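Local coordinates for oxidoreductase (Azotobacter vinelandii, PDB 7D5M), which binds NAD(+) and is probably a sugar or polyol dehydrogenase of the Gfo/Idh/MocA family, related to inositol dehydrogenase, at residues Asn134-Gly139 with Ala346-Asp351; Met227-Ser232 with Asn243-Met248; Ser267-Lys272 with Trp284-Pro289; Gly277-Leu282 with Phe294-Gln299. All coordinates share one frame; numbering follows the deposited sequence.

Contact 1. Residues Asn134-Gly139 with Ala346-Asp351; sequences NNRVVG and ATERGD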
loop_
_atom_site.group_PDB
_atom_site.type_symbol
_atom_site.label_atom_id
_atom_site.label_comp_id
_atom_site.label_asym_id
_atom_site.label_seq_id
_atom_site.Cartn_x
_atom_site.Cartn_y
_atom_site.Cartn_z
ATOM N N ASN A 134 12.462 -11.967 46.604
ATOM C CA ASN A 134 11.179 -12.648 46.924
ATOM C C ASN A 134 10.854 -13.733 45.880
ATOM O O ASN A 134 9.790 -14.335 45.979
ATOM C CB ASN A 134 10.065 -11.612 47.077
ATOM C CG ASN A 134 10.215 -10.829 48.365
ATOM O OD1 ASN A 134 9.856 -11.339 49.422
ATOM N ND2 ASN A 134 10.784 -9.631 48.293
ATOM N N ASN A 135 11.727 -13.925 44.879
ATOM C CA ASN A 135 11.636 -14.994 43.858
ATOM C C ASN A 135 10.289 -14.858 43.144
ATOM O O ASN A 135 9.591 -15.869 42.979
ATOM C CB ASN A 135 11.831 -16.378 44.491
ATOM C CG ASN A 135 12.039 -17.466 43.463
ATOM O OD1 ASN A 135 12.537 -17.204 42.372
ATOM N ND2 ASN A 135 11.674 -18.691 43.804
ATOM N N ARG A 136 9.914 -13.630 42.782
ATOM C CA ARG A 136 8.632 -13.343 42.100
ATOM C C ARG A 136 8.926 -13.017 40.635
ATOM O O ARG A 136 9.976 -12.427 40.340
ATOM C CB ARG A 136 7.881 -12.183 42.767
ATOM C CG ARG A 136 7.575 -12.369 44.248
ATOM C CD ARG A 136 6.645 -13.526 44.582
ATOM N NE ARG A 136 7.296 -14.831 44.519
ATOM C CZ ARG A 136 6.671 -16.002 44.551
ATOM N NH1 ARG A 136 5.357 -16.051 44.699
ATOM N NH2 ARG A 136 7.365 -17.124 44.447
ATOM N N VAL A 137 8.015 -13.428 39.764
ATOM C CA VAL A 137 7.955 -13.000 38.339
ATOM C C VAL A 137 7.339 -11.603 38.306
ATOM O O VAL A 137 6.322 -11.393 38.981
ATOM C CB VAL A 137 7.127 -13.992 37.511
ATOM C CG1 VAL A 137 6.934 -13.501 36.088
ATOM C CG2 VAL A 137 7.747 -15.380 37.530
ATOM N N VAL A 138 7.948 -10.681 37.565
ATOM C CA VAL A 138 7.318 -9.376 37.216
ATOM C C VAL A 138 7.248 -9.305 35.691
ATOM O O VAL A 138 8.291 -9.086 35.060
ATOM C CB VAL A 138 8.067 -8.170 37.815
ATOM C CG1 VAL A 138 7.449 -6.853 37.364
ATOM C CG2 VAL A 138 8.101 -8.232 39.336
ATOM N N GLY A 139 6.061 -9.506 35.118
ATOM C CA GLY A 139 5.836 -9.229 33.688
ATOM C C GLY A 139 5.653 -7.740 33.477
ATOM O O GLY A 139 5.141 -7.074 34.396
ATOM N N ALA A 346 5.747 -22.168 37.013
ATOM C CA ALA A 346 7.086 -22.809 36.981
ATOM C C ALA A 346 7.880 -22.385 38.222
ATOM O O ALA A 346 8.639 -23.229 38.762
ATOM C CB ALA A 346 7.833 -22.479 35.716
ATOM N N THR A 347 7.725 -21.131 38.660
ATOM C CA THR A 347 8.453 -20.593 39.839
ATOM C C THR A 347 7.966 -21.363 41.073
ATOM O O THR A 347 8.820 -21.870 41.840
ATOM C CB THR A 347 8.296 -19.069 39.954
ATOM O OG1 THR A 347 8.884 -18.457 38.804
ATOM C CG2 THR A 347 8.944 -18.507 41.201
ATOM N N GLU A 348 6.647 -21.484 41.237
ATOM C CA GLU A 348 6.002 -22.210 42.363
ATOM C C GLU A 348 6.469 -23.669 42.376
ATOM O O GLU A 348 6.724 -24.187 43.473
ATOM C CB GLU A 348 4.477 -22.156 42.263
ATOM C CG GLU A 348 3.898 -20.762 42.425
ATOM C CD GLU A 348 4.415 -20.011 43.638
ATOM O OE1 GLU A 348 4.432 -20.614 44.727
ATOM O OE2 GLU A 348 4.812 -18.834 43.486
ATOM N N ARG A 349 6.596 -24.304 41.208
ATOM C CA ARG A 349 6.936 -25.750 41.093
ATOM C C ARG A 349 8.455 -25.973 41.173
ATOM O O ARG A 349 8.865 -27.143 41.310
ATOM C CB ARG A 349 6.365 -26.316 39.788
ATOM C CG ARG A 349 4.848 -26.416 39.775
ATOM C CD ARG A 349 4.311 -27.158 38.554
ATOM N NE ARG A 349 4.714 -26.550 37.285
ATOM C CZ ARG A 349 5.738 -26.932 36.524
ATOM N NH1 ARG A 349 6.517 -27.944 36.878
ATOM N NH2 ARG A 349 6.003 -26.288 35.402
ATOM N N GLY A 350 9.272 -24.919 41.069
ATOM C CA GLY A 350 10.742 -25.032 40.986
ATOM C C GLY A 350 11.190 -25.704 39.698
ATOM O O GLY A 350 12.167 -26.473 39.738
ATOM N N ASP A 351 10.512 -25.412 38.580
ATOM C CA ASP A 351 10.797 -25.994 37.242
ATOM C C ASP A 351 11.784 -25.066 36.520
ATOM O O ASP A 351 11.362 -24.310 35.614
ATOM C CB ASP A 351 9.484 -26.268 36.500
ATOM C CG ASP A 351 9.623 -27.016 35.181
ATOM O OD1 ASP A 351 10.763 -27.212 34.733
ATOM O OD2 ASP A 351 8.580 -27.373 34.597
HETATM O O HOH W 1 11.292 -21.392 42.589
#
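The guanidinium of R136 has the carboxylate of E348 at its edge, the two planes standing 85° apart, while the methyl CG2 of T347 approaches it obliquely. This surface contact joins the NAD-binding Rossmann fold to helix 329-349 of the C-terminal family region: the turn between helix 121-133 and the edge strand 138-140 meets the C-terminal end of helix 329-349. Both helices end in Schellman motifs, with N135 and G350 as the first residues to leave helical geometry, each at positive phi. The salt bridge runs to one oxygen: R136 NH1 to E348 OE2 measures 3.1 Å, tilted 23° from the guanidinium plane, and uses the syn lone pair. NH2 adds a weak bond to the same OE2. Bends at chi2 and chi3 fold the R136 chain back on its own turn, where NE makes weak bonds to the carbonyls of N134 and N135, and NH2 a further weak one to N135 O. Beyond the segments, NH1 donates to G108 O and E348 OE2 is also bonded by H110 NE2. An alanine in place of R136 is likely to leave E348 without its charged mate, and the carbonyls of G108, N134 and N135 without these donors. T347 packs against the turn with both branches: its OG1 bonds to A343 O within its own helix and lies 3.5 Å from V137 CG2, while CG2 comes to 3.2 Å from N135 O. One water joins the segments, accepting from N135 ND2 at 3.0 Å and donating to T347 O at 2.6 Å.

Contact 2. Residues Met227-Ser232 with Asn243-Met248; sequences MCSRQS and NAYTLM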
loop_
_atom_site.group_PDB
_atom_site.type_symbol
_atom_site.label_atom_id
_atom_site.label_comp_id
_atom_site.label_asym_id
_atom_site.label_seq_id
_atom_site.Cartn_x
_atom_site.Cartn_y
_atom_site.Cartn_z
ATOM N N MET A 227 21.781 11.063 22.513
ATOM C CA MET A 227 21.316 12.449 22.695
ATOM C C MET A 227 19.813 12.474 22.448
ATOM O O MET A 227 19.294 11.632 21.669
ATOM C CB MET A 227 22.032 13.415 21.754
ATOM C CG MET A 227 22.088 12.926 20.337
ATOM S SD MET A 227 22.304 14.307 19.215
ATOM C CE MET A 227 20.809 15.231 19.587
ATOM N N CYS A 228 19.129 13.387 23.112
ATOM C CA CYS A 228 17.671 13.547 22.963
ATOM C C CYS A 228 17.321 15.030 22.922
ATOM O O CYS A 228 17.700 15.785 23.841
ATOM C CB CYS A 228 16.913 12.827 24.067
ATOM S SG CYS A 228 15.121 13.052 23.946
ATOM N N SER A 229 16.619 15.416 21.867
ATOM C CA SER A 229 16.002 16.744 21.704
ATOM C C SER A 229 14.485 16.567 21.806
ATOM O O SER A 229 13.932 15.761 21.037
ATOM C CB SER A 229 16.446 17.348 20.405
ATOM O OG SER A 229 15.533 18.334 19.991
ATOM N N ARG A 230 13.843 17.237 22.761
ATOM C CA ARG A 230 12.396 17.067 23.021
ATOM C C ARG A 230 11.698 18.424 23.023
ATOM O O ARG A 230 12.325 19.444 23.393
ATOM C CB ARG A 230 12.165 16.270 24.306
ATOM C CG ARG A 230 12.307 17.065 25.598
ATOM C CD ARG A 230 12.131 16.170 26.815
ATOM N NE ARG A 230 12.438 16.842 28.074
ATOM C CZ ARG A 230 11.909 16.550 29.265
ATOM N NH1 ARG A 230 10.976 15.615 29.395
ATOM N NH2 ARG A 230 12.310 17.220 30.337
ATOM N N GLN A 231 10.430 18.411 22.621
ATOM C CA GLN A 231 9.602 19.626 22.461
ATOM C C GLN A 231 8.251 19.420 23.139
ATOM O O GLN A 231 7.748 18.276 23.187
ATOM C CB GLN A 231 9.415 19.964 20.981
ATOM C CG GLN A 231 10.717 20.064 20.201
ATOM C CD GLN A 231 11.270 18.721 19.791
ATOM O OE1 GLN A 231 10.528 17.830 19.383
ATOM N NE2 GLN A 231 12.586 18.582 19.864
ATOM N N SER A 232 7.681 20.515 23.635
ATOM C CA SER A 232 6.266 20.623 24.047
ATOM C C SER A 232 5.580 21.542 23.035
ATOM O O SER A 232 5.639 22.779 23.201
ATOM C CB SER A 232 6.140 21.120 25.472
ATOM O OG SER A 232 7.013 20.411 26.343
ATOM N N ASN A 243 6.773 15.454 21.710
ATOM C CA ASN A 243 7.587 15.060 20.537
ATOM C C ASN A 243 9.031 14.920 20.990
ATOM O O ASN A 243 9.466 15.746 21.813
ATOM C CB ASN A 243 7.453 16.090 19.420
ATOM C CG ASN A 243 7.967 15.553 18.106
ATOM O OD1 ASN A 243 7.334 14.682 17.513
ATOM N ND2 ASN A 243 9.113 16.046 17.660
ATOM N N ALA A 244 9.758 13.929 20.489
ATOM C CA ALA A 244 11.185 13.787 20.824
ATOM C C ALA A 244 11.933 13.008 19.746
ATOM O O ALA A 244 11.344 12.114 19.087
ATOM C CB ALA A 244 11.322 13.146 22.177
ATOM N N TYR A 245 13.197 13.374 19.579
ATOM C CA TYR A 245 14.185 12.674 18.735
ATOM C C TYR A 245 15.281 12.142 19.642
ATOM O O TYR A 245 15.959 12.953 20.304
ATOM C CB TYR A 245 14.781 13.615 17.691
ATOM C CG TYR A 245 13.723 14.324 16.900
ATOM C CD1 TYR A 245 13.152 13.723 15.791
ATOM C CD2 TYR A 245 13.267 15.578 17.279
ATOM C CE1 TYR A 245 12.158 14.359 15.068
ATOM C CE2 TYR A 245 12.269 16.219 16.576
ATOM C CZ TYR A 245 11.720 15.613 15.459
ATOM O OH TYR A 245 10.725 16.239 14.768
ATOM N N THR A 246 15.475 10.829 19.636
ATOM C CA THR A 246 16.594 10.189 20.355
ATOM C C THR A 246 17.536 9.560 19.339
ATOM O O THR A 246 17.115 8.655 18.602
ATOM C CB THR A 246 16.118 9.162 21.380
ATOM O OG1 THR A 246 15.159 9.817 22.205
ATOM C CG2 THR A 246 17.278 8.623 22.192
ATOM N N LEU A 247 18.772 10.035 19.305
ATOM C CA LEU A 247 19.832 9.447 18.467
ATOM C C LEU A 247 20.805 8.699 19.381
ATOM O O LEU A 247 21.208 9.248 20.447
ATOM C CB LEU A 247 20.514 10.555 17.666
ATOM C CG LEU A 247 21.525 10.073 16.631
ATOM C CD1 LEU A 247 20.855 9.245 15.544
ATOM C CD2 LEU A 247 22.248 11.257 16.012
ATOM N N MET A 248 21.132 7.470 19.009
ATOM C CA MET A 248 21.961 6.573 19.846
ATOM C C MET A 248 23.112 5.998 19.025
ATOM O O MET A 248 22.922 5.681 17.833
ATOM C CB MET A 248 21.095 5.434 20.386
ATOM C CG MET A 248 19.804 5.930 20.982
ATOM S SD MET A 248 18.939 4.642 21.876
ATOM C CE MET A 248 18.396 3.582 20.546
#
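Q231 and N243 meet at one end of an antiparallel beta hairpin, strands 223-231 and 243-250, in the large mixed sheet of the C-terminal domain. Their backbones pair from Q231-N243 through S229-Y245 to M227-L247, with C228-T246 and R230-A244 as the non-hydrogen-bonded pairs between. From M227 to Y245 the backbone bonds are all full ones; Y245 N to S229 O, 2.9 Å, is the straightest (175°), and C228 CA closes on Y245 O at 3.2 Å. The face bearing C228, A244 and T246 is packed by helices 202-217 and 363-381, and there C228 SG rests 4.2 Å from A244 CB. The face bearing M227, S229, N243 and Y245 meets a second subunit. M227 packs on M227 of that subunit, and Y245 OH bonds to its H169; within the chain, the Y245 ring lies nearly parallel to that of W259. At the loop end Q231 N still bonds well to N243 O, but the return bond, N243 N to Q231 O, is weak at 3.3 Å. The partly exposed R230 touches A244 at its base, CB to CB at 3.9 Å, before its extended chain leads off to salt bridges with E241 and D381. Q231 behaves differently: its bend at chi2 (81°) turns the amide back across the neighbouring strand, beside CE2 of Y245. N243 OD1 is held by S261 and W259, and its ND2 bonds weakly to Y245 OH. N243 ND2 also donates to Q231 OE1 at 2.9 Å, nearly in line with the C=O, the two amide planes 49° apart.

Contact 3. Residues Ser267-Lys272 with Trp284-Pro289; sequences SMHGQK and WWDEHP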
loop_
_atom_site.group_PDB
_atom_site.type_symbol
_atom_site.label_atom_id
_atom_site.label_comp_id
_atom_site.label_asym_id
_atom_site.label_seq_id
_atom_site.Cartn_x
_atom_site.Cartn_y
_atom_site.Cartn_z
ATOM N N SER A 267 -1.709 10.682 11.917
ATOM C CA SER A 267 -1.183 9.316 12.171
ATOM C C SER A 267 -2.099 8.598 13.168
ATOM O O SER A 267 -2.333 9.120 14.264
ATOM C CB SER A 267 0.238 9.325 12.661
ATOM O OG SER A 267 0.647 7.991 12.968
ATOM N N MET A 268 -2.545 7.403 12.802
ATOM C CA MET A 268 -3.434 6.549 13.626
ATOM C C MET A 268 -2.633 5.853 14.733
ATOM O O MET A 268 -3.217 5.537 15.778
ATOM C CB MET A 268 -4.122 5.515 12.729
ATOM C CG MET A 268 -5.177 6.124 11.820
ATOM S SD MET A 268 -6.495 6.947 12.757
ATOM C CE MET A 268 -7.065 5.597 13.778
ATOM N N HIS A 269 -1.341 5.602 14.531
ATOM C CA HIS A 269 -0.492 4.933 15.550
ATOM C C HIS A 269 0.974 5.117 15.185
ATOM O O HIS A 269 1.708 5.724 15.969
ATOM C CB HIS A 269 -0.873 3.454 15.696
ATOM C CG HIS A 269 -1.203 3.059 17.094
ATOM N ND1 HIS A 269 -0.622 1.967 17.712
ATOM C CD2 HIS A 269 -2.069 3.585 17.988
ATOM C CE1 HIS A 269 -1.113 1.845 18.927
ATOM N NE2 HIS A 269 -1.999 2.836 19.127
ATOM N N GLY A 270 1.362 4.612 14.018
ATOM C CA GLY A 270 2.682 4.881 13.425
ATOM C C GLY A 270 3.789 4.313 14.282
ATOM O O GLY A 270 4.798 4.996 14.456
ATOM N N GLN A 271 3.610 3.112 14.836
ATOM C CA GLN A 271 4.730 2.415 15.514
ATOM C C GLN A 271 5.430 1.531 14.478
ATOM O O GLN A 271 4.818 0.585 13.990
ATOM C CB GLN A 271 4.279 1.583 16.712
ATOM C CG GLN A 271 5.468 0.998 17.448
ATOM C CD GLN A 271 5.135 0.025 18.554
ATOM O OE1 GLN A 271 6.034 -0.455 19.235
ATOM N NE2 GLN A 271 3.853 -0.273 18.738
ATOM N N LYS A 272 6.670 1.850 14.151
ATOM C CA LYS A 272 7.432 1.105 13.129
ATOM C C LYS A 272 8.842 0.861 13.654
ATOM O O LYS A 272 9.380 1.702 14.399
ATOM C CB LYS A 272 7.438 1.868 11.802
ATOM C CG LYS A 272 6.058 2.248 11.265
ATOM C CD LYS A 272 6.044 3.167 10.041
ATOM C CE LYS A 272 4.747 3.042 9.270
ATOM N NZ LYS A 272 4.534 4.140 8.295
ATOM N N TRP A 284 8.740 -3.586 10.394
ATOM C CA TRP A 284 7.455 -4.014 10.996
ATOM C C TRP A 284 6.694 -2.770 11.435
ATOM O O TRP A 284 7.326 -1.843 11.943
ATOM C CB TRP A 284 7.718 -4.965 12.161
ATOM C CG TRP A 284 6.485 -5.549 12.780
ATOM C CD1 TRP A 284 5.800 -6.648 12.358
ATOM C CD2 TRP A 284 5.807 -5.080 13.960
ATOM N NE1 TRP A 284 4.732 -6.883 13.179
ATOM C CE2 TRP A 284 4.717 -5.953 14.180
ATOM C CE3 TRP A 284 5.981 -3.998 14.837
ATOM C CZ2 TRP A 284 3.821 -5.784 15.236
ATOM C CZ3 TRP A 284 5.106 -3.844 15.891
ATOM C CH2 TRP A 284 4.047 -4.730 16.096
ATOM N N TRP A 285 5.379 -2.795 11.252
ATOM C CA TRP A 285 4.448 -1.674 11.510
ATOM C C TRP A 285 3.278 -2.224 12.331
ATOM O O TRP A 285 2.640 -3.189 11.873
ATOM C CB TRP A 285 4.015 -1.101 10.161
ATOM C CG TRP A 285 2.992 -0.017 10.219
ATOM C CD1 TRP A 285 2.667 0.781 11.276
ATOM C CD2 TRP A 285 2.187 0.427 9.119
ATOM N NE1 TRP A 285 1.708 1.685 10.909
ATOM C CE2 TRP A 285 1.389 1.495 9.594
ATOM C CE3 TRP A 285 2.071 0.034 7.785
ATOM C CZ2 TRP A 285 0.470 2.155 8.778
ATOM C CZ3 TRP A 285 1.159 0.684 6.982
ATOM C CH2 TRP A 285 0.374 1.729 7.472
ATOM N N ASP A 286 3.031 -1.670 13.516
ATOM C CA ASP A 286 2.092 -2.272 14.499
ATOM C C ASP A 286 0.665 -2.313 13.937
ATOM O O ASP A 286 -0.108 -3.192 14.370
ATOM C CB ASP A 286 2.165 -1.554 15.852
ATOM C CG ASP A 286 1.599 -0.139 15.909
ATOM O OD1 ASP A 286 1.556 0.542 14.865
ATOM O OD2 ASP A 286 1.227 0.282 17.027
ATOM N N GLU A 287 0.308 -1.423 13.008
ATOM C CA GLU A 287 -1.089 -1.333 12.510
ATOM C C GLU A 287 -1.366 -2.490 11.542
ATOM O O GLU A 287 -2.532 -2.763 11.262
ATOM C CB GLU A 287 -1.347 0.023 11.858
ATOM C CG GLU A 287 -1.280 1.176 12.843
ATOM C CD GLU A 287 -1.410 2.527 12.170
ATOM O OE1 GLU A 287 -2.472 2.786 11.552
ATOM O OE2 GLU A 287 -0.426 3.279 12.204
ATOM N N HIS A 288 -0.313 -3.106 11.013
ATOM C CA HIS A 288 -0.389 -4.279 10.113
ATOM C C HIS A 288 0.564 -5.331 10.656
ATOM O O HIS A 288 1.571 -5.633 10.039
ATOM C CB HIS A 288 -0.127 -3.820 8.685
ATOM C CG HIS A 288 -1.154 -2.829 8.253
ATOM N ND1 HIS A 288 -2.438 -3.204 7.954
ATOM C CD2 HIS A 288 -1.122 -1.484 8.172
ATOM C CE1 HIS A 288 -3.145 -2.136 7.643
ATOM N NE2 HIS A 288 -2.358 -1.062 7.762
ATOM N N PRO A 289 0.256 -5.914 11.829
ATOM C CA PRO A 289 1.240 -6.678 12.593
ATOM C C PRO A 289 1.510 -8.073 12.021
ATOM O O PRO A 289 2.476 -8.680 12.431
ATOM C CB PRO A 289 0.567 -6.787 13.967
ATOM C CG PRO A 289 -0.895 -6.864 13.632
ATOM C CD PRO A 289 -1.066 -5.887 12.484
#
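D286 offers one carboxylate to three N-H groups of the facing segment, while OE2 of its neighbour E287 takes one from that segment and one from W285 of its own. H269, its side chain about 7 Å from the bound NAD, donates from ND1 to D286 OD2 at 2.6 Å, in the imidazole plane and on the syn side of the acid. Q271 NE2 reaches the same OD2 at 3.2 Å from above the carboxylate plane, while Q271 N bonds to OD1. E287 OE2 is met from opposite faces of its plane, by G270 N at 2.9 Å and by W285 NE1 at 3.0 Å. These bonds close the open end of the beta hairpin of strands 271-277 and 280-285, just past the K272-W285 pair and at the type I turn W285-H288; D286 N returns a bond to Q271 O. On the sheet face they share, K272 lies along W285, its CE 3.5 Å from the centroid of the five-membered ring (CH-pi), its NZ over the same face in a cation-pi contact. E287 CB and H288 CD2 lie over the rim of the other face. H325 of a third subunit meets the imidazole edge-to-face. With ND1 spent on D286, the rotation of the H269 ring is probably fixed.

Contact 4. Residues Gly277-Leu282 with Phe294-Gln299; sequences GSRASL and FEIQGQ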
loop_
_atom_site.group_PDB
_atom_site.type_symbol
_atom_site.label_atom_id
_atom_site.label_comp_id
_atom_site.label_asym_id
_atom_site.label_seq_id
_atom_site.Cartn_x
_atom_site.Cartn_y
_atom_site.Cartn_z
ATOM N N GLY A 277 20.730 -3.824 7.886
ATOM C CA GLY A 277 22.021 -4.527 7.869
ATOM C C GLY A 277 22.776 -4.262 6.582
ATOM O O GLY A 277 22.216 -3.638 5.645
ATOM N N SER A 278 24.013 -4.750 6.512
ATOM C CA SER A 278 24.875 -4.637 5.315
ATOM C C SER A 278 24.247 -5.380 4.124
ATOM O O SER A 278 24.517 -4.982 2.978
ATOM C CB SER A 278 26.265 -5.134 5.622
ATOM O OG SER A 278 26.231 -6.500 6.015
ATOM N N ARG A 279 23.453 -6.429 4.359
ATOM C CA ARG A 279 22.883 -7.292 3.289
ATOM C C ARG A 279 21.421 -6.929 3.012
ATOM O O ARG A 279 20.988 -7.064 1.863
ATOM C CB ARG A 279 22.991 -8.770 3.685
ATOM C CG ARG A 279 22.279 -9.739 2.748
ATOM C CD ARG A 279 22.559 -11.188 3.108
ATOM N NE ARG A 279 21.960 -12.105 2.146
ATOM C CZ ARG A 279 20.802 -12.754 2.279
ATOM N NH1 ARG A 279 20.050 -12.631 3.363
ATOM N NH2 ARG A 279 20.401 -13.549 1.303
ATOM N N ALA A 280 20.652 -6.600 4.043
ATOM C CA ALA A 280 19.181 -6.564 3.952
ATOM C C ALA A 280 18.617 -5.754 5.113
ATOM O O ALA A 280 19.321 -5.582 6.117
ATOM C CB ALA A 280 18.632 -7.976 3.948
ATOM N N SER A 281 17.373 -5.305 4.967
ATOM C CA SER A 281 16.586 -4.657 6.039
ATOM C C SER A 281 15.330 -5.479 6.327
ATOM O O SER A 281 14.861 -6.210 5.450
ATOM C CB SER A 281 16.222 -3.245 5.682
ATOM O OG SER A 281 17.382 -2.451 5.484
ATOM N N LEU A 282 14.814 -5.376 7.544
ATOM C CA LEU A 282 13.429 -5.802 7.820
ATOM C C LEU A 282 12.690 -4.618 8.431
ATOM O O LEU A 282 13.328 -3.734 9.030
ATOM C CB LEU A 282 13.386 -7.067 8.683
ATOM C CG LEU A 282 14.119 -7.051 10.011
ATOM C CD1 LEU A 282 13.324 -6.321 11.080
ATOM C CD2 LEU A 282 14.399 -8.481 10.455
ATOM N N PHE A 294 10.883 -7.725 4.258
ATOM C CA PHE A 294 12.253 -8.297 4.230
ATOM C C PHE A 294 12.871 -7.935 2.889
ATOM O O PHE A 294 12.398 -8.405 1.851
ATOM C CB PHE A 294 12.253 -9.803 4.492
ATOM C CG PHE A 294 13.616 -10.446 4.396
ATOM C CD1 PHE A 294 14.719 -9.880 5.013
ATOM C CD2 PHE A 294 13.784 -11.640 3.715
ATOM C CE1 PHE A 294 15.966 -10.484 4.926
ATOM C CE2 PHE A 294 15.027 -12.247 3.646
ATOM C CZ PHE A 294 16.115 -11.664 4.243
ATOM N N GLU A 295 13.882 -7.080 2.927
ATOM C CA GLU A 295 14.349 -6.353 1.724
ATOM C C GLU A 295 15.852 -6.573 1.566
ATOM O O GLU A 295 16.644 -5.804 2.139
ATOM C CB GLU A 295 13.942 -4.889 1.840
ATOM C CG GLU A 295 12.467 -4.730 2.167
ATOM C CD GLU A 295 11.945 -3.304 2.146
ATOM O OE1 GLU A 295 12.741 -2.361 2.376
ATOM O OE2 GLU A 295 10.730 -3.139 1.869
ATOM N N ILE A 296 16.210 -7.597 0.798
ATOM C CA ILE A 296 17.636 -7.914 0.499
ATOM C C ILE A 296 18.095 -6.933 -0.581
ATOM O O ILE A 296 17.404 -6.839 -1.629
ATOM C CB ILE A 296 17.808 -9.378 0.058
ATOM C CG1 ILE A 296 17.338 -10.374 1.123
ATOM C CG2 ILE A 296 19.247 -9.625 -0.366
ATOM C CD1 ILE A 296 17.199 -11.790 0.615
ATOM N N GLN A 297 19.202 -6.227 -0.351
ATOM C CA GLN A 297 19.712 -5.272 -1.363
ATOM C C GLN A 297 19.975 -6.028 -2.670
ATOM O O GLN A 297 20.676 -7.064 -2.642
ATOM C CB GLN A 297 20.965 -4.526 -0.903
ATOM C CG GLN A 297 21.474 -3.556 -1.972
ATOM C CD GLN A 297 20.443 -2.529 -2.379
ATOM O OE1 GLN A 297 19.652 -2.060 -1.555
ATOM N NE2 GLN A 297 20.454 -2.148 -3.653
ATOM N N GLY A 298 19.425 -5.518 -3.773
ATOM C CA GLY A 298 19.679 -6.013 -5.138
ATOM C C GLY A 298 18.745 -7.141 -5.524
ATOM O O GLY A 298 18.891 -7.665 -6.638
ATOM N N GLN A 299 17.800 -7.498 -4.646
ATOM C CA GLN A 299 16.775 -8.545 -4.890
ATOM C C GLN A 299 15.392 -7.915 -4.792
ATOM O O GLN A 299 15.254 -6.837 -4.238
ATOM C CB GLN A 299 16.856 -9.659 -3.844
ATOM C CG GLN A 299 18.163 -10.432 -3.864
ATOM C CD GLN A 299 18.407 -11.077 -5.203
ATOM O OE1 GLN A 299 19.453 -10.885 -5.823
ATOM N NE2 GLN A 299 17.425 -11.823 -5.676
HETATM O O HOH W 2 22.370 -7.776 -0.508
#
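R279 and I296 are brought alongside by their torsions: R279 has CG anti to the backbone N (chi1 172°) and an extended chain as far as NE, while I296 has CG1 beside its backbone N and CD1 extended (chi2 167°). Both side chains point the same way at the open end of the beta hairpin of strands 280-285 and 291-296, away from its 286-290 connection. The guanidinium thus lies with one face over I296 CG1, and its NH2 comes to 3.7 Å from I296 CD1. R279 NH1 sits at the edge of the F294 ring, 4.1 Å from CZ, and finds its polar partner in E161 O. A280 CB packs against both apolar neighbours, 3.8 Å from F294 CE1 and 3.9 Å from I296 CG1. An alanine in place of I296 would probably open a gap beside the guanidinium and leave the R279 arm freer to swing. The backbones pair through S281 and E295: E295 N reaches S281 O at 2.8 Å, and S281 N returns to E295 O. Past them Q297 N bonds to R279 O at 3.0 Å, within the type II turn I296-Q299, and a water donates to both R279 O and Q297 O. From that turn Q297 OE1 bonds to G266 of the second subunit. The chemistry divides the strands: A280, F294 and I296 give one face apolar ends that R279 reaches across, while on the other S281 bonds to A265 of the second subunit and E295 to R274.

Contacts 2, 3 and 4 all belong to the mixed sheet of the C-terminal domain, whereas contact 1 ties the turn leading into the edge strand of the Rossmann sheet to helix 329-349. Contacts 3 and 4 share strand 280-285, one at each end, with centres 21 Å apart and segments that alternate along the chain. Contact 2 lies across the sheet, its centre 20 Å from that of contact 3 and 28 Å from that of contact 4; it and contact 4 both meet the second subunit, while contact 3 meets the third. Contact 3 lies near the cofactor, the H269 side chain about 7 Å from bound NAD. Contact 1 stands apart, its nearest atoms about 16 Å from those of contact 3.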